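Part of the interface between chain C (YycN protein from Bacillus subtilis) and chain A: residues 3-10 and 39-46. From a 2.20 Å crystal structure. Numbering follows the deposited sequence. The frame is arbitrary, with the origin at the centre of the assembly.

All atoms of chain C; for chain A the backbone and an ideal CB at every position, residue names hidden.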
ATOM      1  N   ILE C   3      13.156  12.822   4.574  1.00 41.00           N
ATOM      2  CA  ILE C   3      11.885  12.485   3.933  1.00 39.18           C
ATOM      3  C   ILE C   3      12.120  11.808   2.598  1.00 37.95           C
ATOM      4  O   ILE C   3      12.813  12.347   1.733  1.00 37.97           O
ATOM      5  CB  ILE C   3      10.999  13.721   3.667  1.00 32.81           C
ATOM      6  CG1 ILE C   3      10.612  14.392   4.988  1.00 33.53           C
ATOM      7  CG2 ILE C   3       9.731  13.290   2.927  1.00 31.10           C
ATOM      8  CD1 ILE C   3       9.731  13.544   5.886  1.00 31.32           C
HETATM    9  N   MSE C   4      11.533  10.625   2.442  1.00 33.31           N
HETATM   10  CA  MSE C   4      11.657   9.853   1.215  1.00 32.63           C
HETATM   11  C   MSE C   4      10.307   9.411   0.713  1.00 31.33           C
HETATM   12  O   MSE C   4       9.344   9.327   1.472  1.00 30.91           O
HETATM   13  CB  MSE C   4      12.544   8.623   1.429  1.00 43.14           C
HETATM   14  CG  MSE C   4      14.029   8.940   1.404  1.00 47.69           C
HETATM   15 SE   MSE C   4      15.082   7.590   2.281  1.00 55.34          SE
HETATM   16  CE  MSE C   4      14.429   7.852   4.086  1.00 53.67           C
ATOM     17  N   LEU C   5      10.247   9.134  -0.582  1.00 34.02           N
ATOM     18  CA  LEU C   5       9.021   8.688  -1.224  1.00 31.68           C
ATOM     19  C   LEU C   5       8.914   7.166  -1.221  1.00 31.51           C
ATOM     20  O   LEU C   5       9.920   6.454  -1.202  1.00 29.76           O
ATOM     21  CB  LEU C   5       8.982   9.200  -2.663  1.00 33.23           C
ATOM     22  CG  LEU C   5       8.513  10.640  -2.896  1.00 33.70           C
ATOM     23  CD1 LEU C   5       9.112  11.591  -1.869  1.00 33.62           C
ATOM     24  CD2 LEU C   5       8.886  11.040  -4.298  1.00 31.90           C
ATOM     25  N   THR C   6       7.678   6.680  -1.236  1.00 37.14           N
ATOM     26  CA  THR C   6       7.405   5.247  -1.260  1.00 35.79           C
ATOM     27  C   THR C   6       5.975   5.047  -1.772  1.00 34.95           C
ATOM     28  O   THR C   6       5.071   5.799  -1.414  1.00 37.38           O
ATOM     29  CB  THR C   6       7.596   4.628   0.140  1.00 30.80           C
ATOM     30  OG1 THR C   6       7.559   3.200   0.035  1.00 30.86           O
ATOM     31  CG2 THR C   6       6.518   5.104   1.110  1.00 28.96           C
ATOM     32  N   PRO C   7       5.755   4.045  -2.636  1.00 36.26           N
ATOM     33  CA  PRO C   7       4.393   3.844  -3.150  1.00 35.23           C
ATOM     34  C   PRO C   7       3.331   3.739  -2.061  1.00 36.46           C
ATOM     35  O   PRO C   7       3.405   2.881  -1.170  1.00 38.70           O
ATOM     36  CB  PRO C   7       4.519   2.579  -3.996  1.00 27.13           C
ATOM     37  CG  PRO C   7       5.683   1.860  -3.392  1.00 27.77           C
ATOM     38  CD  PRO C   7       6.653   2.965  -3.078  1.00 28.28           C
HETATM   39  N   MSE C   8       2.339   4.623  -2.124  1.00 32.33           N
HETATM   40  CA  MSE C   8       1.277   4.618  -1.125  1.00 29.87           C
HETATM   41  C   MSE C   8       0.519   3.284  -1.138  1.00 29.82           C
HETATM   42  O   MSE C   8       0.228   2.731  -2.195  1.00 29.93           O
HETATM   43  CB  MSE C   8       0.321   5.787  -1.371  1.00 24.90           C
HETATM   44  CG  MSE C   8      -0.782   5.892  -0.330  1.00 23.91           C
HETATM   45 SE   MSE C   8      -1.867   7.454  -0.597  1.00 23.17          SE
HETATM   46  CE  MSE C   8      -2.769   6.904  -2.167  1.00 20.91           C
ATOM     47  N   GLN C   9       0.205   2.778   0.048  1.00 28.34           N
ATOM     48  CA  GLN C   9      -0.490   1.505   0.192  1.00 26.98           C
ATOM     49  C   GLN C   9      -2.007   1.634   0.134  1.00 26.49           C
ATOM     50  O   GLN C   9      -2.548   2.714   0.356  1.00 25.40           O
ATOM     51  CB  GLN C   9      -0.043   0.838   1.500  1.00 25.35           C
ATOM     52  CG  GLN C   9       1.446   0.489   1.496  1.00 23.83           C
ATOM     53  CD  GLN C   9       1.810  -0.472   0.357  1.00 25.43           C
ATOM     54  OE1 GLN C   9       1.467  -1.661   0.380  1.00 25.03           O
ATOM     55  NE2 GLN C   9       2.507   0.044  -0.638  1.00 22.04           N
ATOM     56  N   THR C  10      -2.695   0.531  -0.138  1.00 21.65           N
ATOM     57  CA  THR C  10      -4.145   0.577  -0.261  1.00 21.77           C
ATOM     58  C   THR C  10      -4.892   1.066   0.979  1.00 22.84           C
ATOM     59  O   THR C  10      -5.837   1.840   0.857  1.00 22.05           O
ATOM     60  CB  THR C  10      -4.711  -0.791  -0.729  1.00 27.14           C
ATOM     61  OG1 THR C  10      -6.135  -0.693  -0.854  1.00 27.76           O
ATOM     62  CG2 THR C  10      -4.363  -1.900   0.265  1.00 29.20           C
TER
ATOM     63  N   UNK A  39      11.806  -2.769   2.197  1.00 36.43           N
ATOM     64  CA  UNK A  39      11.944  -3.075   0.777  1.00 35.15           C
ATOM     65  C   UNK A  39      11.564  -1.941  -0.182  1.00 34.19           C
ATOM     66  O   UNK A  39      12.398  -1.480  -0.956  1.00 31.86           O
ATOM     67  CB  UNK A  39      11.086  -4.300   0.453  1.00 35.15           C
ATOM     68  N   UNK A  40      10.310  -1.500  -0.124  1.00 34.47           N
ATOM     69  CA  UNK A  40       9.807  -0.438  -0.997  1.00 34.32           C
ATOM     70  C   UNK A  40      10.695   0.805  -1.034  1.00 34.77           C
ATOM     71  O   UNK A  40      11.127   1.256  -2.099  1.00 33.32           O
ATOM     72  CB  UNK A  40       8.401  -0.035  -0.549  1.00 34.32           C
ATOM     73  N   UNK A  41      10.956   1.372   0.137  1.00 36.69           N
ATOM     74  CA  UNK A  41      11.763   2.579   0.216  1.00 36.45           C
ATOM     75  C   UNK A  41      13.205   2.368  -0.265  1.00 36.33           C
ATOM     76  O   UNK A  41      13.695   3.132  -1.102  1.00 35.80           O
ATOM     77  CB  UNK A  41      11.770   3.094   1.657  1.00 36.45           C
ATOM     78  N   UNK A  42      13.883   1.345   0.249  1.00 33.77           N
ATOM     79  CA  UNK A  42      15.260   1.071  -0.166  1.00 33.47           C
ATOM     80  C   UNK A  42      15.364   0.946  -1.683  1.00 33.49           C
ATOM     81  O   UNK A  42      16.274   1.498  -2.300  1.00 33.33           O
ATOM     82  CB  UNK A  42      15.773  -0.207   0.501  1.00 33.47           C
ATOM     83  N   UNK A  43      14.423   0.220  -2.279  1.00 31.29           N
ATOM     84  CA  UNK A  43      14.408   0.016  -3.721  1.00 29.42           C
ATOM     85  C   UNK A  43      14.342   1.323  -4.489  1.00 29.51           C
ATOM     86  O   UNK A  43      15.182   1.587  -5.350  1.00 25.88           O
ATOM     87  CB  UNK A  43      13.225  -0.871  -4.113  1.00 29.42           C
ATOM     88  N   UNK A  44      13.334   2.137  -4.189  1.00 37.81           N
ATOM     89  CA  UNK A  44      13.175   3.418  -4.865  1.00 38.79           C
ATOM     90  C   UNK A  44      14.516   4.146  -4.926  1.00 38.21           C
ATOM     91  O   UNK A  44      14.969   4.548  -5.998  1.00 37.93           O
ATOM     92  CB  UNK A  44      12.128   4.278  -4.154  1.00 38.79           C
ATOM     93  N   UNK A  45      15.151   4.291  -3.767  1.00 27.77           N
ATOM     94  CA  UNK A  45      16.430   4.979  -3.663  1.00 28.63           C
ATOM     95  C   UNK A  45      17.536   4.371  -4.519  1.00 26.42           C
ATOM     96  O   UNK A  45      18.312   5.093  -5.130  1.00 26.04           O
ATOM     97  CB  UNK A  45      16.878   4.994  -2.200  1.00 28.63           C
ATOM     98  N   UNK A  46      17.620   3.047  -4.551  1.00 32.50           N
ATOM     99  CA  UNK A  46      18.629   2.370  -5.362  1.00 29.77           C
ATOM    100  C   UNK A  46      18.480   2.732  -6.841  1.00 30.76           C
ATOM    101  O   UNK A  46      19.464   3.049  -7.515  1.00 31.35           O
ATOM    102  CB  UNK A  46      18.528   0.854  -5.178  1.00 29.77           C
TER

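Backbone angles near the helical values run through the whole chain A stretch, so any residue that tolerates a helix is admissible, and the direction of CA-to-CB does most of the sorting. The helix runs at 116° to the segment around C:Met4 to C:Pro7, with axes 7.6 Å apart at closest approach.

Position 39 has nothing of chain C within 5.5 Å of its ideal CB, so this contact sets no preference; the residue is A:Ala39.

Position 40 points toward chain C. Its ideal CB lies 3.4 Å from C:Thr6 OG1 and 4.3 Å from C:Pro7 CD, which leaves little room for branching at CB on that side but a route along the proline ring. A long, flexible chain, apolar or amide-ended, would suit. The deposited A:Gln40 (chi1 m, chi2 m) brings NE2 to 3.3 Å from C:Pro7 CG. The same NE2 is 3.5 Å from C:Gln9 NE2, but both are donors and no hydrogen bond forms; C:Gln9 NE2 instead donates to C:Pro7 O at 3.0 Å.

Position 41 has the nearest CA pairing of the two stretches, 5.3 Å to C:Thr6 CA. Its CB points sideways, 4.5 Å from C:Thr6 OG1, and the C:Met4 side chain offers an apolar surface farther along. Leucine, isoleucine or methionine would be reasonable. A:Leu41 places CD2 3.6 Å from C:Met4 SE. Its backbone also takes part: a water donates to A:Leu41 O (3.1 Å) and to C:Leu5 O (2.9 Å), linking two carbonyls that cannot bond each other.

Positions 42 and 43 have no chain C atom within 5.5 Å of their ideal CB atoms, and CB of 42 points away. They are A:Leu42 and A:Ser43.

Position 44 points toward chain C, its ideal CB 4.3 Å from C:Leu5 O, with the C:Pro7 ring reachable by a longer chain. Aliphatic length is favoured, whether or not a polar group ends it. A:Lys44 uses its methylenes: CE packs 3.5 Å from C:Pro7 CD, while NZ turns away, 4.7 Å from C:Pro7 CD, and makes no hydrogen bond to this stretch.

Position 45 points sideways, its ideal CB 5.5 Å from C:Met4 SE, so only a side chain of some length gains much contact; methionine, glutamine or arginine could do so. A:Gln45, with chi1 off the wells at -149° and chi2 t, brings OE1 to 3.0 Å from C:Met4 SE, a close approach to the selenium.

Position 46 is out of reach, and A:Val46 makes no contact here.

Chain A, residues 39-46: AQLLSKQV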
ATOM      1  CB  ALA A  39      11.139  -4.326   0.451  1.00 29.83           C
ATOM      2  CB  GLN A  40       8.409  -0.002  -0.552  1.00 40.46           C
ATOM      3  CG  GLN A  40       7.366  -1.103  -0.446  1.00 43.36           C
ATOM      4  CD  GLN A  40       6.764  -1.494  -1.775  1.00 43.29           C
ATOM      5  OE1 GLN A  40       7.425  -2.093  -2.614  1.00 46.34           O
ATOM      6  NE2 GLN A  40       5.499  -1.147  -1.977  1.00 44.71           N
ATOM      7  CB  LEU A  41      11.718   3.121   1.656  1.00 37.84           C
ATOM      8  CG  LEU A  41      12.388   4.456   2.004  1.00 36.95           C
ATOM      9  CD1 LEU A  41      11.752   5.048   3.257  1.00 37.57           C
ATOM     10  CD2 LEU A  41      13.875   4.242   2.205  1.00 36.81           C
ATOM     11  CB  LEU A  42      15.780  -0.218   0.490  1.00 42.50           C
ATOM     12  CG  LEU A  42      16.058  -0.149   2.001  1.00 45.79           C
ATOM     13  CD1 LEU A  42      16.645  -1.466   2.510  1.00 44.62           C
ATOM     14  CD2 LEU A  42      17.024   0.998   2.276  1.00 45.67           C
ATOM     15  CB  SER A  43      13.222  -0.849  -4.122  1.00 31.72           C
ATOM     16  OG  SER A  43      13.287  -1.140  -5.496  1.00 32.05           O
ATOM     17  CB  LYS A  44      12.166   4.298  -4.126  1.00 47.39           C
ATOM     18  CG  LYS A  44      11.000   4.763  -4.978  1.00 51.29           C
ATOM     19  CD  LYS A  44       9.852   3.772  -4.913  1.00 55.49           C
ATOM     20  CE  LYS A  44       8.617   4.280  -5.647  1.00 58.39           C
ATOM     21  NZ  LYS A  44       8.770   4.266  -7.125  1.00 59.32           N
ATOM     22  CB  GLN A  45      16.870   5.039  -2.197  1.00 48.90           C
ATOM     23  CG  GLN A  45      17.689   6.276  -1.863  1.00 56.36           C
ATOM     24  CD  GLN A  45      18.019   6.380  -0.385  1.00 60.31           C
ATOM     25  OE1 GLN A  45      17.132   6.278   0.468  1.00 62.50           O
ATOM     26  NE2 GLN A  45      19.293   6.601  -0.074  1.00 61.17           N
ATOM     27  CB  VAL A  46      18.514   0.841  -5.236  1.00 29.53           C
ATOM     28  CG1 VAL A  46      19.185   0.155  -6.440  1.00 26.83           C
ATOM     29  CG2 VAL A  46      19.175   0.387  -3.945  1.00 27.48           C
TER
HETATM   30  O   HOH W   1      12.760   6.091  -0.910  1.00 30.69           O
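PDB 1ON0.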